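Local structure of arginase (Thermus thermophilus, 2EF5) at the interface of chains A and B. The protein is an arginase that binds manganese and hydrolyses L-arginine to L-ornithine and urea. Sequence-based numbering; all coordinates share one arbitrary frame. Chains: chain A/B, Arginase.

Contact 1: the interface of chains A and B. Residues chain A 167-170, 175, 178-179, 185, 187; chain B 288-290.
The last residues of chain B leave the body of their own subunit without helix or strand, B:Arg288 extended and B:Ile289 turned to helical angles (phi/psi -68/-50°), so that the C-terminal tail lies in a groove of chain A between helix 172-181, the strand 184-187 and the loop 168-170. B:Phe290 lies in this groove with 149 Å² of its surface hidden by chain A. Its CG stands anti to the backbone N (chi1 -154°), and the ring runs along the aliphatic chain of A:Lys175 in the opposite sense, with CE2 packed 3.4 Å from A:Lys175 CB. A:Lys179, one helical turn on, meets the far end of the ring tip to tip, its CG 3.7 Å from B:Phe290 CZ. Over one ring face, toward the rim, sits the methyl CD1 of A:Leu170, 4.0 Å above the plane. A:Lys175 is extended beyond CG, which carries its ammonium NZ past the ring to the chain end, where it hydrogen-bonds the terminal carboxylate oxygen OXT of B:Phe290 at 3.2 Å. An alanine in place of A:Lys175 would remove the ammonium and the methylenes beyond CB, and would probably leave the terminal carboxylate less well held and the flank of the ring less covered. B:Ile289 turns its side chain the other way: the branch CG2, anti to the backbone N, presses on the backbone of A:Arg168, 3.5 Å from its CA, while A:Thr187 approaches tip to tip through its own methyl. A water joins the tail to the loop, its oxygen 3.0 Å from A:Leu170 N, the backbone amide, and 2.6 Å from the carbonyl B:Ile289 O.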
loop_
_atom_site.group_PDB
_atom_site.type_symbol
_atom_site.label_atom_id
_atom_site.label_comp_id
_atom_site.label_asym_id
_atom_site.label_seq_id
_atom_site.Cartn_x
_atom_site.Cartn_y
_atom_site.Cartn_z
ATOM N N VAL A 167 21.115 7.265 9.594
ATOM C CA VAL A 167 21.530 7.040 8.215
ATOM C C VAL A 167 20.759 7.876 7.200
ATOM O O VAL A 167 19.536 7.994 7.280
ATOM C CB VAL A 167 21.411 5.540 7.845
ATOM C CG1 VAL A 167 21.709 5.336 6.383
ATOM C CG2 VAL A 167 22.376 4.730 8.693
ATOM N N ARG A 168 21.476 8.454 6.241
ATOM C CA ARG A 168 20.833 9.264 5.217
ATOM C C ARG A 168 21.499 9.111 3.853
ATOM O O ARG A 168 21.187 9.846 2.919
ATOM C CB ARG A 168 20.831 10.737 5.643
ATOM C CG ARG A 168 22.163 11.443 5.501
ATOM C CD ARG A 168 22.215 12.717 6.336
ATOM N NE ARG A 168 22.239 12.354 7.740
ATOM C CZ ARG A 168 23.075 12.854 8.640
ATOM N NH1 ARG A 168 23.977 13.767 8.303
ATOM N NH2 ARG A 168 23.020 12.406 9.882
ATOM N N SER A 169 22.416 8.160 3.734
ATOM C CA SER A 169 23.107 7.935 2.469
ATOM C C SER A 169 23.575 6.489 2.373
ATOM O O SER A 169 24.411 6.044 3.164
ATOM C CB SER A 169 24.304 8.884 2.344
ATOM O OG SER A 169 24.956 8.712 1.095
ATOM N N LEU A 170 23.028 5.764 1.396
ATOM C CA LEU A 170 23.350 4.352 1.187
ATOM C C LEU A 170 23.607 4.003 -0.276
ATOM O O LEU A 170 23.030 4.608 -1.184
ATOM C CB LEU A 170 22.199 3.473 1.679
ATOM C CG LEU A 170 21.812 3.520 3.154
ATOM C CD1 LEU A 170 20.486 2.806 3.353
ATOM C CD2 LEU A 170 22.908 2.884 3.986
ATOM N N LYS A 175 22.094 -1.472 0.604
ATOM C CA LYS A 175 20.687 -1.688 0.900
ATOM C C LYS A 175 20.370 -3.179 0.861
ATOM O O LYS A 175 19.735 -3.710 1.777
ATOM C CB LYS A 175 19.819 -0.923 -0.102
ATOM C CG LYS A 175 20.117 0.570 -0.129
ATOM C CD LYS A 175 19.139 1.332 -1.005
ATOM C CE LYS A 175 19.519 2.798 -1.105
ATOM N NZ LYS A 175 18.558 3.574 -1.933
ATOM N N LEU A 178 22.066 -5.042 3.853
ATOM C CA LEU A 178 21.395 -4.703 5.103
ATOM C C LEU A 178 20.068 -5.462 5.221
ATOM O O LEU A 178 19.768 -6.048 6.264
ATOM C CB LEU A 178 21.150 -3.192 5.182
ATOM C CG LEU A 178 22.392 -2.333 5.443
ATOM C CD1 LEU A 178 22.097 -0.877 5.138
ATOM C CD2 LEU A 178 22.836 -2.507 6.893
ATOM N N LYS A 179 19.275 -5.465 4.155
ATOM C CA LYS A 179 18.003 -6.181 4.203
ATOM C C LYS A 179 18.222 -7.686 4.335
ATOM O O LYS A 179 17.563 -8.348 5.136
ATOM C CB LYS A 179 17.163 -5.868 2.965
ATOM C CG LYS A 179 16.569 -4.472 3.002
ATOM C CD LYS A 179 15.388 -4.336 2.057
ATOM C CE LYS A 179 14.580 -3.087 2.389
ATOM N NZ LYS A 179 14.057 -3.127 3.790
ATOM N N VAL A 185 17.513 -0.686 10.809
ATOM C CA VAL A 185 18.010 0.609 10.354
ATOM C C VAL A 185 17.037 1.767 10.585
ATOM O O VAL A 185 15.876 1.713 10.177
ATOM C CB VAL A 185 18.331 0.566 8.851
ATOM C CG1 VAL A 185 18.926 1.893 8.401
ATOM C CG2 VAL A 185 19.293 -0.580 8.561
ATOM N N THR A 187 16.766 5.383 9.482
ATOM C CA THR A 187 17.268 6.462 8.643
ATOM C C THR A 187 16.672 7.762 9.170
ATOM O O THR A 187 15.809 7.739 10.052
ATOM C CB THR A 187 16.819 6.306 7.171
ATOM O OG1 THR A 187 15.404 6.515 7.084
ATOM C CG2 THR A 187 17.157 4.918 6.642
ATOM N N ARG B 288 14.472 8.189 -2.339
ATOM C CA ARG B 288 14.468 7.798 -0.935
ATOM C C ARG B 288 15.861 7.395 -0.473
ATOM O O ARG B 288 16.697 7.010 -1.288
ATOM C CB ARG B 288 13.472 6.652 -0.731
ATOM C CG ARG B 288 12.032 7.105 -0.886
ATOM C CD ARG B 288 11.119 6.044 -1.471
ATOM N NE ARG B 288 11.066 4.833 -0.662
ATOM C CZ ARG B 288 11.834 3.769 -0.860
ATOM N NH1 ARG B 288 12.720 3.761 -1.847
ATOM N NH2 ARG B 288 11.714 2.709 -0.069
ATOM N N ILE B 289 16.102 7.510 0.832
ATOM C CA ILE B 289 17.392 7.170 1.424
ATOM C C ILE B 289 17.575 5.667 1.304
ATOM O O ILE B 289 18.615 5.185 0.860
ATOM C CB ILE B 289 17.431 7.550 2.916
ATOM C CG1 ILE B 289 17.297 9.065 3.056
ATOM C CG2 ILE B 289 18.729 7.060 3.547
ATOM C CD1 ILE B 289 17.066 9.525 4.488
ATOM N N PHE B 290 16.561 4.944 1.733
ATOM C CA PHE B 290 16.568 3.499 1.665
ATOM C C PHE B 290 15.517 3.215 0.583
ATOM O O PHE B 290 14.497 2.569 0.908
ATOM C CB PHE B 290 16.146 2.906 3.005
ATOM C CG PHE B 290 16.692 1.523 3.266
ATOM C CD1 PHE B 290 16.776 1.032 4.568
ATOM C CD2 PHE B 290 17.116 0.709 2.218
ATOM C CE1 PHE B 290 17.275 -0.248 4.824
ATOM C CE2 PHE B 290 17.615 -0.570 2.461
ATOM C CZ PHE B 290 17.697 -1.052 3.759
ATOM O OXT PHE B 290 15.696 3.645 -0.599
HETATM O O HOH W 1 20.493 6.824 0.076
#

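Contact 2: the interface of chains A and B. Residues chain A 188, 191-193, 235-238, 241; chain B 240, 244.
The methyl group of A:Met188 lies at the centre of this salt-bridged patch of the A/B interface, where B:Arg240 is inserted into chain A; its CE sits 3.3 Å from B:Arg240 CZ, directly over the middle of one guanidinium face, and bends at chi2 and chi3 (-54° and -59°) curl the thioether chain to put it there. Beside it, the methyl CG1 of A:Val191 reaches to 3.6 Å from B:Arg240 NH2, and at the other end of the patch B:Leu244 packs its CD2 against A:Asp192 CB. The arginine chain, bent at chi3 (50°), passes A:Gly235, where no side chain stands in its way, and delivers a flat cation between two carboxylates, both at its edge, nearly coplanar with it and salt-bridged to it. A:Asp192 is gripped side-on: NE and NH2 both donate to its OD1, with B:Arg240 NE 2.8 Å from A:Asp192 OD1 on the syn lone pair, while NH2 comes from above the carboxylate plane. A:Glu241 is met end-on, one nitrogen to each oxygen. The straighter of these bonds runs from B:Arg240 NH2 to the syn lone pair of A:Glu241 OE2, 3.0 Å; the other joins B:Arg240 NH1 to A:Glu241 OE1 at 2.8 Å. A second shell holds the glutamate, since the amide N of A:Thr238 donates to the anti lone pair of A:Glu241 OE1. The two salt bridges are likely to stabilise the guanidinium charge, fix its rotation and tie the subunits together. In the fold, B:Arg240 and B:Leu244 lie one turn apart on helix 239-252 of chain B, while chain A supplies helix 188-194, the loop 235-238 and the N-terminal part of its own helix 239-252.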
loop_
_atom_site.group_PDB
_atom_site.type_symbol
_atom_site.label_atom_id
_atom_site.label_comp_id
_atom_site.label_asym_id
_atom_site.label_seq_id
_atom_site.Cartn_x
_atom_site.Cartn_y
_atom_site.Cartn_z
ATOM N N MET A 188 17.116 8.892 8.629
ATOM C CA MET A 188 16.578 10.174 9.062
ATOM C C MET A 188 15.074 10.239 8.800
ATOM O O MET A 188 14.365 11.034 9.420
ATOM C CB MET A 188 17.283 11.325 8.346
ATOM C CG MET A 188 18.726 11.536 8.783
ATOM S SD MET A 188 18.899 11.730 10.564
ATOM C CE MET A 188 17.840 13.175 10.867
ATOM N N VAL A 191 13.737 8.931 11.841
ATOM C CA VAL A 191 14.015 9.886 12.902
ATOM C C VAL A 191 12.956 10.989 12.869
ATOM O O VAL A 191 12.381 11.344 13.894
ATOM C CB VAL A 191 15.428 10.498 12.752
ATOM C CG1 VAL A 191 15.617 11.636 13.752
ATOM C CG2 VAL A 191 16.477 9.423 12.988
ATOM N N ASP A 192 12.680 11.507 11.678
ATOM C CA ASP A 192 11.693 12.570 11.528
ATOM C C ASP A 192 10.293 12.097 11.889
ATOM O O ASP A 192 9.515 12.834 12.497
ATOM C CB ASP A 192 11.681 13.102 10.089
ATOM C CG ASP A 192 12.915 13.922 9.756
ATOM O OD1 ASP A 192 13.432 14.623 10.653
ATOM O OD2 ASP A 192 13.364 13.887 8.594
ATOM N N ARG A 193 9.984 10.858 11.518
ATOM C CA ARG A 193 8.672 10.271 11.765
ATOM C C ARG A 193 8.419 9.883 13.218
ATOM O O ARG A 193 7.351 10.156 13.761
ATOM C CB ARG A 193 8.514 9.024 10.896
ATOM C CG ARG A 193 7.202 8.895 10.147
ATOM C CD ARG A 193 7.098 7.481 9.611
ATOM N NE ARG A 193 6.754 7.414 8.195
ATOM C CZ ARG A 193 5.547 7.658 7.696
ATOM N NH1 ARG A 193 4.547 7.996 8.499
ATOM N NH2 ARG A 193 5.341 7.552 6.389
ATOM N N GLY A 235 20.922 17.375 6.291
ATOM C CA GLY A 235 19.772 16.763 6.932
ATOM C C GLY A 235 20.127 15.770 8.019
ATOM O O GLY A 235 19.522 14.700 8.101
ATOM N N GLY A 236 21.099 16.124 8.858
ATOM C CA GLY A 236 21.509 15.232 9.929
ATOM C C GLY A 236 20.857 15.554 11.257
ATOM O O GLY A 236 19.917 16.349 11.323
ATOM N N LEU A 237 21.368 14.939 12.319
ATOM C CA LEU A 237 20.838 15.155 13.657
ATOM C C LEU A 237 21.167 16.538 14.185
ATOM O O LEU A 237 22.198 17.116 13.827
ATOM C CB LEU A 237 21.413 14.123 14.628
ATOM C CG LEU A 237 21.074 12.649 14.414
ATOM C CD1 LEU A 237 21.800 11.806 15.469
ATOM C CD2 LEU A 237 19.563 12.458 14.510
ATOM N N THR A 238 20.291 17.063 15.038
ATOM C CA THR A 238 20.522 18.362 15.653
ATOM C C THR A 238 21.354 18.104 16.905
ATOM O O THR A 238 21.486 16.959 17.348
ATOM C CB THR A 238 19.208 19.016 16.132
ATOM O OG1 THR A 238 18.614 18.184 17.138
ATOM C CG2 THR A 238 18.221 19.187 14.971
ATOM N N GLU A 241 19.083 16.525 19.571
ATOM C CA GLU A 241 18.752 15.135 19.288
ATOM C C GLU A 241 19.911 14.212 19.639
ATOM O O GLU A 241 19.713 13.164 20.248
ATOM C CB GLU A 241 18.397 14.934 17.811
ATOM C CG GLU A 241 17.064 15.511 17.404
ATOM C CD GLU A 241 16.784 15.300 15.934
ATOM O OE1 GLU A 241 17.714 15.495 15.125
ATOM O OE2 GLU A 241 15.643 14.939 15.581
ATOM N N ARG B 240 14.636 19.058 6.743
ATOM C CA ARG B 240 14.137 17.715 7.019
ATOM C C ARG B 240 12.611 17.609 6.971
ATOM O O ARG B 240 12.075 16.641 6.433
ATOM C CB ARG B 240 14.657 17.241 8.375
ATOM C CG ARG B 240 16.147 16.877 8.355
ATOM C CD ARG B 240 16.708 16.783 9.762
ATOM N NE ARG B 240 15.880 15.952 10.631
ATOM C CZ ARG B 240 16.102 15.780 11.931
ATOM N NH1 ARG B 240 17.131 16.375 12.517
ATOM N NH2 ARG B 240 15.278 15.031 12.652
ATOM N N LEU B 244 10.474 15.261 4.456
ATOM C CA LEU B 244 9.559 14.265 5.008
ATOM C C LEU B 244 8.174 14.422 4.394
ATOM O O LEU B 244 7.514 13.430 4.066
ATOM C CB LEU B 244 9.448 14.379 6.534
ATOM C CG LEU B 244 8.451 13.379 7.144
ATOM C CD1 LEU B 244 8.987 11.967 6.939
ATOM C CD2 LEU B 244 8.230 13.642 8.628
#

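The C-alpha centres of contact 1 and contact 2 lie about 13 Å apart, and both belong to one interface between two copies of the enzyme. On chain A they are continuous in sequence: strand 184-187, which lines contact 1, leads directly into helix 188-194 of contact 2. Chain B reaches this surface with separate segments, its C-terminal tail in contact 1 and helix 239-252 in contact 2. A largely apolar tail-in-groove contact thus stands beside a charged clasp. Because the deposited assembly holds six copies, such neighbouring contacts may help build a hexamer, although the structure alone does not establish its state in solution.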